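PDB 4Z8T: AvrRxo1-ORF1 from Xanthomonas oryzae pv. oryzicola, which is a type III effector that carries a polynucleotide kinase domain, probably acts as a P-loop kinase related to zeta toxins, and is bound by its partner AvrRxo1-ORF2. Local coordinates for residues R36-H40 with E129-L133; S50-L54 with G98-V102; E138-R142 with L172-R178; D186-N191 with L242-A246. The contacts are given in a common frame with arbitrary orientation. Residues are numbered along the deposited sequence.

Interaction 1: residues R36-H40 with E129-L133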
loop_
_atom_site.group_PDB
_atom_site.type_symbol
_atom_site.label_atom_id
_atom_site.label_comp_id
_atom_site.label_asym_id
_atom_site.label_seq_id
_atom_site.Cartn_x
_atom_site.Cartn_y
_atom_site.Cartn_z
ATOM N N ARG A 36 4.768 -22.862 45.413
ATOM C CA ARG A 36 4.308 -22.142 44.229
ATOM C C ARG A 36 2.834 -21.803 44.369
ATOM O O ARG A 36 2.391 -20.732 43.957
ATOM C CB ARG A 36 4.554 -22.949 42.955
ATOM C CG ARG A 36 4.630 -22.070 41.707
ATOM C CD ARG A 36 5.857 -21.187 41.745
ATOM N NE ARG A 36 6.024 -20.403 40.514
ATOM C CZ ARG A 36 7.062 -19.612 40.293
ATOM N NH1 ARG A 36 8.004 -19.514 41.219
ATOM N NH2 ARG A 36 7.175 -18.939 39.150
ATOM N N ARG A 37 2.089 -22.726 44.970
ATOM C CA ARG A 37 0.689 -22.520 45.311
ATOM C C ARG A 37 0.553 -21.276 46.179
ATOM O O ARG A 37 -0.344 -20.450 45.969
ATOM C CB ARG A 37 0.189 -23.758 46.066
ATOM C CG ARG A 37 -1.303 -24.002 46.027
ATOM C CD ARG A 37 -1.615 -25.491 46.195
ATOM N NE ARG A 37 -0.848 -26.141 47.251
ATOM C CZ ARG A 37 -0.309 -27.354 47.148
ATOM N NH1 ARG A 37 -0.451 -28.058 46.037
ATOM N NH2 ARG A 37 0.375 -27.864 48.162
ATOM N N LYS A 38 1.456 -21.128 47.144
ATOM C CA LYS A 38 1.440 -19.970 48.033
ATOM C C LYS A 38 1.724 -18.669 47.280
ATOM O O LYS A 38 1.098 -17.644 47.555
ATOM C CB LYS A 38 2.453 -20.145 49.167
ATOM C CG LYS A 38 2.084 -21.203 50.199
ATOM C CD LYS A 38 3.145 -21.244 51.302
ATOM C CE LYS A 38 3.099 -22.538 52.118
ATOM N NZ LYS A 38 1.930 -22.613 53.034
ATOM N N LEU A 39 2.675 -18.714 46.353
ATOM C CA LEU A 39 3.002 -17.541 45.537
ATOM C C LEU A 39 1.795 -17.130 44.707
ATOM O O LEU A 39 1.478 -15.935 44.594
ATOM C CB LEU A 39 4.197 -17.836 44.622
ATOM C CG LEU A 39 4.624 -16.701 43.683
ATOM C CD1 LEU A 39 4.930 -15.433 44.468
ATOM C CD2 LEU A 39 5.829 -17.127 42.844
ATOM N N HIS A 40 1.124 -18.120 44.129
ATOM C CA HIS A 40 -0.089 -17.853 43.349
ATOM C C HIS A 40 -1.123 -17.133 44.191
ATOM O O HIS A 40 -1.729 -16.157 43.745
ATOM C CB HIS A 40 -0.696 -19.150 42.819
ATOM C CG HIS A 40 0.135 -19.826 41.780
ATOM N ND1 HIS A 40 -0.096 -21.117 41.361
ATOM C CD2 HIS A 40 1.211 -19.388 41.075
ATOM C CE1 HIS A 40 0.792 -21.447 40.440
ATOM N NE2 HIS A 40 1.599 -20.415 40.252
ATOM N N GLU A 129 2.173 -19.966 33.082
ATOM C CA GLU A 129 1.763 -19.741 34.460
ATOM C C GLU A 129 1.048 -18.394 34.644
ATOM O O GLU A 129 0.054 -18.300 35.368
ATOM C CB GLU A 129 2.982 -19.836 35.382
ATOM C CG GLU A 129 2.645 -19.819 36.857
ATOM C CD GLU A 129 3.891 -19.886 37.715
ATOM O OE1 GLU A 129 4.991 -19.565 37.198
ATOM O OE2 GLU A 129 3.771 -20.246 38.904
ATOM N N SER A 130 1.542 -17.350 33.984
ATOM C CA SER A 130 0.944 -16.026 34.144
ATOM C C SER A 130 -0.443 -16.010 33.512
ATOM O O SER A 130 -1.344 -15.327 33.997
ATOM C CB SER A 130 1.837 -14.934 33.549
ATOM O OG SER A 130 1.742 -14.891 32.142
ATOM N N SER A 131 -0.608 -16.782 32.441
ATOM C CA SER A 131 -1.897 -16.861 31.750
ATOM C C SER A 131 -2.900 -17.589 32.636
ATOM O O SER A 131 -4.053 -17.167 32.770
ATOM C CB SER A 131 -1.741 -17.553 30.393
ATOM O OG SER A 131 -2.976 -17.585 29.697
ATOM N N PHE A 132 -2.445 -18.665 33.265
ATOM C CA PHE A 132 -3.256 -19.377 34.243
ATOM C C PHE A 132 -3.714 -18.458 35.376
ATOM O O PHE A 132 -4.885 -18.472 35.767
ATOM C CB PHE A 132 -2.478 -20.578 34.781
ATOM C CG PHE A 132 -2.899 -21.009 36.146
ATOM C CD1 PHE A 132 -4.025 -21.794 36.325
ATOM C CD2 PHE A 132 -2.151 -20.647 37.257
ATOM C CE1 PHE A 132 -4.410 -22.196 37.592
ATOM C CE2 PHE A 132 -2.536 -21.043 38.525
ATOM C CZ PHE A 132 -3.666 -21.823 38.689
ATOM N N LEU A 133 -2.802 -17.650 35.907
ATOM C CA LEU A 133 -3.181 -16.715 36.959
ATOM C C LEU A 133 -4.168 -15.665 36.457
ATOM O O LEU A 133 -5.084 -15.290 37.180
ATOM C CB LEU A 133 -1.952 -16.036 37.564
ATOM C CG LEU A 133 -1.068 -16.926 38.432
ATOM C CD1 LEU A 133 0.007 -16.094 39.105
ATOM C CD2 LEU A 133 -1.897 -17.680 39.481
#

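Interaction 2: residues S50-L54 with G98-V102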
loop_
_atom_site.group_PDB
_atom_site.type_symbol
_atom_site.label_atom_id
_atom_site.label_comp_id
_atom_site.label_asym_id
_atom_site.label_seq_id
_atom_site.Cartn_x
_atom_site.Cartn_y
_atom_site.Cartn_z
ATOM N N SER A 50 -6.062 -4.677 44.118
ATOM C CA SER A 50 -5.911 -3.578 43.180
ATOM C C SER A 50 -7.173 -3.420 42.349
ATOM O O SER A 50 -7.624 -2.302 42.118
ATOM C CB SER A 50 -4.711 -3.807 42.265
ATOM O OG SER A 50 -3.501 -3.724 43.007
ATOM N N ALA A 51 -7.742 -4.535 41.906
ATOM C CA ALA A 51 -8.950 -4.462 41.089
ATOM C C ALA A 51 -10.113 -3.870 41.880
ATOM O O ALA A 51 -10.950 -3.132 41.332
ATOM C CB ALA A 51 -9.308 -5.838 40.547
ATOM N N LEU A 52 -10.190 -4.190 43.168
ATOM C CA LEU A 52 -11.289 -3.670 43.971
ATOM C C LEU A 52 -11.120 -2.175 44.168
ATOM O O LEU A 52 -12.097 -1.429 44.162
ATOM C CB LEU A 52 -11.367 -4.397 45.318
ATOM C CG LEU A 52 -12.590 -4.110 46.191
ATOM C CD1 LEU A 52 -13.885 -4.400 45.449
ATOM C CD2 LEU A 52 -12.511 -4.937 47.472
ATOM N N THR A 53 -9.879 -1.731 44.340
ATOM C CA THR A 53 -9.609 -0.299 44.442
ATOM C C THR A 53 -10.091 0.413 43.176
ATOM O O THR A 53 -10.789 1.428 43.255
ATOM C CB THR A 53 -8.115 -0.028 44.673
ATOM O OG1 THR A 53 -7.740 -0.552 45.951
ATOM C CG2 THR A 53 -7.832 1.459 44.656
ATOM N N LEU A 54 -9.743 -0.141 42.019
ATOM C CA LEU A 54 -10.195 0.418 40.742
ATOM C C LEU A 54 -11.711 0.492 40.717
ATOM O O LEU A 54 -12.291 1.539 40.414
ATOM C CB LEU A 54 -9.728 -0.452 39.571
ATOM C CG LEU A 54 -8.271 -0.414 39.112
ATOM C CD1 LEU A 54 -8.134 -1.244 37.835
ATOM C CD2 LEU A 54 -7.793 1.017 38.882
ATOM N N GLY A 98 -1.557 1.979 38.219
ATOM C CA GLY A 98 -1.736 1.195 37.012
ATOM C C GLY A 98 -2.076 -0.270 37.187
ATOM O O GLY A 98 -2.318 -0.971 36.198
ATOM N N LYS A 99 -2.120 -0.746 38.425
ATOM C CA LYS A 99 -2.383 -2.158 38.672
ATOM C C LYS A 99 -3.880 -2.468 38.726
ATOM O O LYS A 99 -4.700 -1.566 38.919
ATOM C CB LYS A 99 -1.706 -2.596 39.974
ATOM C CG LYS A 99 -0.186 -2.435 39.943
ATOM C CD LYS A 99 0.455 -2.979 41.209
ATOM C CE LYS A 99 0.063 -2.161 42.423
ATOM N NZ LYS A 99 0.601 -0.774 42.363
ATOM N N GLY A 100 -4.229 -3.741 38.547
ATOM C CA GLY A 100 -5.603 -4.180 38.739
ATOM C C GLY A 100 -6.306 -4.621 37.467
ATOM O O GLY A 100 -7.448 -5.088 37.512
ATOM N N CYS A 101 -5.627 -4.486 36.330
ATOM C CA CYS A 101 -6.217 -4.852 35.044
ATOM C C CYS A 101 -6.041 -6.334 34.735
ATOM O O CYS A 101 -5.076 -6.972 35.198
ATOM C CB CYS A 101 -5.600 -4.022 33.913
ATOM S SG CYS A 101 -5.777 -2.239 34.139
ATOM N N VAL A 102 -6.976 -6.889 33.965
ATOM C CA VAL A 102 -6.858 -8.270 33.496
ATOM C C VAL A 102 -5.893 -8.357 32.321
ATOM O O VAL A 102 -6.166 -7.845 31.236
ATOM C CB VAL A 102 -8.207 -8.857 33.073
ATOM C CG1 VAL A 102 -8.022 -10.284 32.564
ATOM C CG2 VAL A 102 -9.172 -8.833 34.237
#

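Interaction 3: residues E138-R142 with L172-R178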
loop_
_atom_site.group_PDB
_atom_site.type_symbol
_atom_site.label_atom_id
_atom_site.label_comp_id
_atom_site.label_asym_id
_atom_site.label_seq_id
_atom_site.Cartn_x
_atom_site.Cartn_y
_atom_site.Cartn_z
ATOM N N GLU A 138 -9.479 -13.297 36.336
ATOM C CA GLU A 138 -10.672 -12.880 35.603
ATOM C C GLU A 138 -11.912 -13.644 36.069
ATOM O O GLU A 138 -13.003 -13.076 36.169
ATOM C CB GLU A 138 -10.462 -13.069 34.098
ATOM C CG GLU A 138 -11.642 -12.616 33.235
ATOM C CD GLU A 138 -11.460 -12.973 31.776
ATOM O OE1 GLU A 138 -10.424 -12.583 31.190
ATOM O OE2 GLU A 138 -12.357 -13.644 31.211
ATOM N N GLY A 139 -11.743 -14.931 36.358
ATOM C CA GLY A 139 -12.850 -15.743 36.837
ATOM C C GLY A 139 -13.471 -15.215 38.115
ATOM O O GLY A 139 -14.701 -15.186 38.255
ATOM N N GLY A 140 -12.626 -14.806 39.054
ATOM C CA GLY A 140 -13.087 -14.275 40.319
ATOM C C GLY A 140 -13.697 -12.894 40.178
ATOM O O GLY A 140 -14.519 -12.489 40.999
ATOM N N LEU A 141 -13.290 -12.166 39.140
ATOM C CA LEU A 141 -13.824 -10.829 38.904
ATOM C C LEU A 141 -15.214 -10.867 38.302
ATOM O O LEU A 141 -15.966 -9.893 38.415
ATOM C CB LEU A 141 -12.907 -10.030 37.972
ATOM C CG LEU A 141 -11.607 -9.526 38.598
ATOM C CD1 LEU A 141 -10.730 -8.837 37.554
ATOM C CD2 LEU A 141 -11.935 -8.585 39.727
ATOM N N ARG A 142 -15.540 -11.949 37.625
ATOM C CA ARG A 142 -16.793 -12.068 36.894
ATOM C C ARG A 142 -17.998 -11.590 37.694
ATOM O O ARG A 142 -18.737 -10.760 37.248
ATOM C CB ARG A 142 -16.989 -13.501 36.388
ATOM C CG ARG A 142 -18.117 -13.756 35.407
ATOM C CD ARG A 142 -18.021 -15.144 34.666
ATOM N NE ARG A 142 -18.929 -15.264 33.516
ATOM C CZ ARG A 142 -18.522 -15.286 32.249
ATOM N NH1 ARG A 142 -19.393 -15.367 31.263
ATOM N NH2 ARG A 142 -17.237 -15.232 31.949
ATOM N N LEU A 172 -19.409 -12.122 28.320
ATOM C CA LEU A 172 -19.152 -11.898 29.736
ATOM C C LEU A 172 -19.858 -10.639 30.221
ATOM O O LEU A 172 -20.475 -10.641 31.282
ATOM C CB LEU A 172 -17.645 -11.789 30.000
ATOM C CG LEU A 172 -17.203 -11.787 31.466
ATOM C CD1 LEU A 172 -15.869 -12.516 31.606
ATOM C CD2 LEU A 172 -17.083 -10.384 32.011
ATOM N N ALA A 173 -19.770 -9.561 29.445
ATOM C CA ALA A 173 -20.425 -8.323 29.825
ATOM C C ALA A 173 -21.946 -8.497 29.907
ATOM O O ALA A 173 -22.578 -8.101 30.893
ATOM C CB ALA A 173 -20.064 -7.218 28.860
ATOM N N LYS A 174 -22.522 -9.106 28.881
ATOM C CA LYS A 174 -23.962 -9.344 28.848
ATOM C C LYS A 174 -24.431 -10.170 30.042
ATOM O O LYS A 174 -25.445 -9.849 30.671
ATOM C CB LYS A 174 -24.355 -10.044 27.545
ATOM C CG LYS A 174 -24.242 -9.162 26.294
ATOM C CD LYS A 174 -25.267 -8.036 26.307
ATOM C CE LYS A 174 -25.283 -7.277 24.991
ATOM N NZ LYS A 174 -26.274 -6.148 25.046
ATOM N N GLU A 175 -23.688 -11.222 30.363
ATOM C CA GLU A 175 -24.078 -12.117 31.451
ATOM C C GLU A 175 -23.949 -11.495 32.834
ATOM O O GLU A 175 -24.609 -11.926 33.778
ATOM C CB GLU A 175 -23.273 -13.418 31.391
ATOM C CG GLU A 175 -23.621 -14.297 30.196
ATOM C CD GLU A 175 -22.746 -15.536 30.110
ATOM O OE1 GLU A 175 -21.797 -15.657 30.911
ATOM O OE2 GLU A 175 -23.002 -16.391 29.237
ATOM N N THR A 176 -23.088 -10.487 32.958
ATOM C CA THR A 176 -22.815 -9.889 34.258
ATOM C C THR A 176 -23.382 -8.489 34.393
ATOM O O THR A 176 -23.154 -7.829 35.401
ATOM C CB THR A 176 -21.306 -9.855 34.571
ATOM O OG1 THR A 176 -20.632 -9.088 33.559
ATOM C CG2 THR A 176 -20.737 -11.258 34.604
ATOM N N GLY A 177 -24.119 -8.035 33.383
ATOM C CA GLY A 177 -24.765 -6.738 33.448
ATOM C C GLY A 177 -23.781 -5.583 33.379
ATOM O O GLY A 177 -23.996 -4.541 34.000
ATOM N N ARG A 178 -22.699 -5.766 32.631
ATOM C CA ARG A 178 -21.733 -4.685 32.433
ATOM C C ARG A 178 -21.865 -4.090 31.041
ATOM O O ARG A 178 -22.130 -4.818 30.073
ATOM C CB ARG A 178 -20.310 -5.218 32.581
ATOM C CG ARG A 178 -19.916 -5.648 33.986
ATOM C CD ARG A 178 -18.459 -6.074 33.979
ATOM N NE ARG A 178 -17.926 -6.351 35.312
ATOM C CZ ARG A 178 -17.853 -7.557 35.868
ATOM N NH1 ARG A 178 -18.297 -8.633 35.225
ATOM N NH2 ARG A 178 -17.335 -7.683 37.080
#

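Interaction 4: residues D186-N191 with L242-A246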
loop_
_atom_site.group_PDB
_atom_site.type_symbol
_atom_site.label_atom_id
_atom_site.label_comp_id
_atom_site.label_asym_id
_atom_site.label_seq_id
_atom_site.Cartn_x
_atom_site.Cartn_y
_atom_site.Cartn_z
ATOM N N ASP A 186 -4.611 1.847 17.257
ATOM C CA ASP A 186 -3.804 1.349 16.144
ATOM C C ASP A 186 -2.562 2.195 15.920
ATOM O O ASP A 186 -2.603 3.421 16.067
ATOM C CB ASP A 186 -4.605 1.382 14.845
ATOM C CG ASP A 186 -3.854 0.757 13.699
ATOM O OD1 ASP A 186 -3.964 -0.481 13.542
ATOM O OD2 ASP A 186 -3.131 1.476 12.965
ATOM N N ALA A 187 -1.469 1.527 15.560
ATOM C CA ALA A 187 -0.284 2.199 15.042
ATOM C C ALA A 187 0.283 1.358 13.913
ATOM O O ALA A 187 0.056 0.150 13.861
ATOM C CB ALA A 187 0.752 2.369 16.144
ATOM N N PRO A 188 1.034 1.987 13.006
ATOM C CA PRO A 188 1.701 1.222 11.951
ATOM C C PRO A 188 2.600 0.159 12.565
ATOM O O PRO A 188 3.100 0.353 13.680
ATOM C CB PRO A 188 2.555 2.281 11.240
ATOM C CG PRO A 188 1.854 3.568 11.495
ATOM C CD PRO A 188 1.207 3.443 12.849
ATOM N N LEU A 189 2.793 -0.942 11.849
ATOM C CA LEU A 189 3.590 -2.046 12.367
ATOM C C LEU A 189 4.974 -1.595 12.788
ATOM O O LEU A 189 5.465 -2.006 13.830
ATOM C CB LEU A 189 3.688 -3.157 11.329
ATOM C CG LEU A 189 4.572 -4.363 11.655
ATOM C CD1 LEU A 189 4.203 -5.000 12.983
ATOM C CD2 LEU A 189 4.433 -5.390 10.534
ATOM N N GLU A 190 5.604 -0.759 11.972
ATOM C CA GLU A 190 6.932 -0.276 12.318
ATOM C C GLU A 190 6.944 0.484 13.644
ATOM O O GLU A 190 7.934 0.436 14.398
ATOM C CB GLU A 190 7.477 0.594 11.182
ATOM C CG GLU A 190 8.968 0.543 11.032
ATOM C CD GLU A 190 9.421 1.060 9.677
ATOM O OE1 GLU A 190 8.773 1.992 9.150
ATOM O OE2 GLU A 190 10.412 0.519 9.135
ATOM N N ASN A 191 5.851 1.181 13.953
ATOM C CA ASN A 191 5.786 1.904 15.220
ATOM C C ASN A 191 5.781 0.930 16.381
ATOM O O ASN A 191 6.376 1.186 17.417
ATOM C CB ASN A 191 4.546 2.805 15.303
ATOM C CG ASN A 191 4.718 4.102 14.545
ATOM O OD1 ASN A 191 5.541 4.190 13.624
ATOM N ND2 ASN A 191 3.955 5.127 14.935
ATOM N N LEU A 242 -12.113 4.355 18.026
ATOM C CA LEU A 242 -10.920 3.864 17.348
ATOM C C LEU A 242 -9.960 5.016 17.179
ATOM O O LEU A 242 -10.315 6.034 16.613
ATOM C CB LEU A 242 -11.283 3.364 15.950
ATOM C CG LEU A 242 -10.106 3.050 15.008
ATOM C CD1 LEU A 242 -9.179 1.957 15.565
ATOM C CD2 LEU A 242 -10.696 2.612 13.667
ATOM N N PHE A 243 -8.728 4.841 17.653
ATOM C CA PHE A 243 -7.716 5.890 17.504
ATOM C C PHE A 243 -6.619 5.342 16.639
ATOM O O PHE A 243 -6.190 4.219 16.846
ATOM C CB PHE A 243 -7.128 6.283 18.866
ATOM C CG PHE A 243 -8.117 6.945 19.781
ATOM C CD1 PHE A 243 -8.346 8.310 19.714
ATOM C CD2 PHE A 243 -8.851 6.190 20.689
ATOM C CE1 PHE A 243 -9.282 8.917 20.565
ATOM C CE2 PHE A 243 -9.778 6.796 21.537
ATOM C CZ PHE A 243 -9.995 8.141 21.472
ATOM N N GLY A 244 -6.179 6.133 15.666
ATOM C CA GLY A 244 -5.113 5.726 14.773
ATOM C C GLY A 244 -3.986 6.725 14.878
ATOM O O GLY A 244 -4.110 7.724 15.586
ATOM N N THR A 245 -2.894 6.448 14.181
ATOM C CA THR A 245 -1.686 7.254 14.331
ATOM C C THR A 245 -1.422 8.056 13.065
ATOM O O THR A 245 -1.286 7.497 11.978
ATOM C CB THR A 245 -0.483 6.358 14.661
ATOM O OG1 THR A 245 -0.772 5.585 15.836
ATOM C CG2 THR A 245 0.780 7.226 14.911
ATOM N N ALA A 246 -1.368 9.379 13.213
ATOM C CA ALA A 246 -1.029 10.272 12.111
ATOM C C ALA A 246 0.451 10.172 11.778
ATOM O O ALA A 246 1.217 9.531 12.489
ATOM C CB ALA A 246 -1.391 11.694 12.467
HETATM O O HOH W 1 -2.428 4.075 12.766
HETATM O O HOH W 2 3.957 7.609 13.423
#

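Interaction 1: residues R36-H40 with E129-L133
Two helices, 34-60 and 123-141, are joined here by a buried charged and hydrogen-bonded cluster centred on one carboxylate, that of E129. The local axes stay 12.3 Å apart at closest approach and cross at -50°, so long side chains have to span the gap. E129, extended with chi1 and chi2 both trans, meets R36 in a two-pronged salt bridge: R36 NE lies 2.8 Å from E129 OE2 and R36 NH2 lies 3.0 Å from E129 OE1. H40, one helical turn after R36, gives a third hydrogen bond, with H40 NE2 2.6 Å from E129 OE2. A single acidic oxygen thus serves both basic residues of the i, i+4 pair R36 and H40, a spacing that puts them on the same side of the helix. Salt bridge and His-carboxylate bond together tie the two helices in what is probably a P-loop kinase-like fold. Apolar atoms sit beside the polar cluster: L133 CD2 makes a CH-pi contact over the H40 ring, 4.1 Å from its centroid, and F132 CE2 approaches H40 ND1 to 3.7 Å with the two rings oblique. W32 packs edge-to-face on H40, while T6 OG1 and S114 OG hydrogen-bond to E129 OE1 and R36 NH1.

Interaction 2: residues S50-L54 with G98-V102
L54 reaches from helix 34-60 over the backbone of the loop 98-102, its CD1 methyl lying 3.6 Å from K99 O and 3.9 Å from G100 C. The same methyl touches the side chain of C101 at the fringe of contact, L54 CD1 to C101 SG being 4.5 Å. A leucine suits this place because a branched apolar end can lie along a peptide without asking for a polar partner; A92 and L93 of helix 87-95 also pack against it. One turn earlier, S50 CB stands 3.7 Å from G100 CA, and S50 OG is 3.7 Å from K99 CB. Next to S50, A51, whose small methyl comes 3.6 Å from G100 O, lets the loop run close to the helix: the A51 and G100 CA atoms are only 4.1 Å apart. G100 is the matching half of that closeness. A CB on it would fall 2.9 Å from L54 CD1 and crowd S50 C and A51 N, and its backbone angles of 112/-4 would also press that CB against the preceding carbonyl. No hydrogen bond crosses the interface, so van der Waals fit holds it. Past G100 the chain leads to V102, whose backbone pairs with V155 and D157 at strand 154-157. This is close glycine-alanine packing of a loop on a helix, beside strand 154-157, outermost of the parallel strands in this chain's P-loop NTPase-type sheet.

Interaction 3: residues E138-R142 with L172-R178
R142 and E175 form a very short salt bridge, with R142 NH1 2.4 Å from E175 OE1, near the surface where the ends of helices 123-141 and 163-176 meet. R178 supplies the other polar link. Its guanidinium hydrogen-bonds to the carbonyls of L141 and R142, where helix 123-141 gives way to loop, R178 NH2 to L141 O at 2.9 Å and R178 NH1 to R142 O at 3.0 Å, with a weak third bond from R178 NH2 to R142 O at 3.4 Å. Carbonyls near a helix C-terminus commonly lack a following amide, and a planar arginine with several N-H groups is well suited to them; R178 NH2 also bonds to A152 O, just before strand 154-157. What positions R178 is a Schellman motif: G177, the first residue to leave helical backbone angles, has a positive phi of 70°, easy for a residue without CB, and R178 N returns to A173 O at 2.9 Å. T176 helps at the same turn, its OG1 donating to L172 O at 2.8 Å. Packing contacts lie alongside. L172 CG lies over one face of the R142 guanidinium, L172 CD1 comes within 3.1 Å of R142 NH2, and T176 CG2 packs 3.7 Å from R142 CG. E138 OE2 approaches L172 CD1 to 3.7 Å, while E138 OE1 is hydrogen-bonded to Y169 OH on the next turn back of helix 163-176.

Interaction 4: residues D186-N191 with L242-A246
T245 and D186 carry most of this buried contact, in which the end of strand 238-245 runs beside the chain as it leaves strand 179-185. The main-chain link is D186 N to F243 O, 2.9 Å, which carries the parallel pairing of the two strands to their C-terminal ends. T245 then replaces a backbone donor with its side chain: T245 OG1 donates to D186 O at 2.8 Å. Threonine suits the spot because its hydroxyl can reach this carbonyl while its carbon atoms pack against the chain beyond, T245 CB 3.8 Å from P188 CD and T245 CG2 3.8 Å from N191 ND2. The D186 carboxylate is occupied elsewhere, bridging to R224 and R221, and D186 OD2 accepts a hydrogen bond from water 1 (2.7 Å). That water accepts from T245 N at 2.8 Å, so it bridges the D186 side chain to the T245 amide. F243, next in buried area, contributes mainly its carbonyl, and its ring packs on C183 and M253. P188 is the N-cap residue of helix 189-198, where a proline's missing amide hydrogen costs nothing, and its side chain lies about 4 Å from a sulfate, probably from the crystallisation liquor. A187 lies near the probable P-loop. At such C-terminal ends of parallel strands, here part of a mixed sheet, P-loop kinases usually place their active site; the sulfate may mark that pocket.

In the fold
From the N terminus, helix 34-60 enters interaction 1 first, which closes a loop of 88 residues on helix 123-141. Interaction 2 is nested inside it: further along the same helix, 50-54 meets the loop 98-102, closing 43 residues. Interaction 3 follows in series and closes 29, using the end of helix 123-141, which it shares with interaction 1, to hold helix 163-176. Only interactions 2 and 3 touch, through V102 against E138 and L141, and A51 against L141. Interaction 4 comes last, closing 50 residues and joining the ends of strands 179-185 and 238-245, its centre about 34 Å from that of interaction 1 and across the chain's centre.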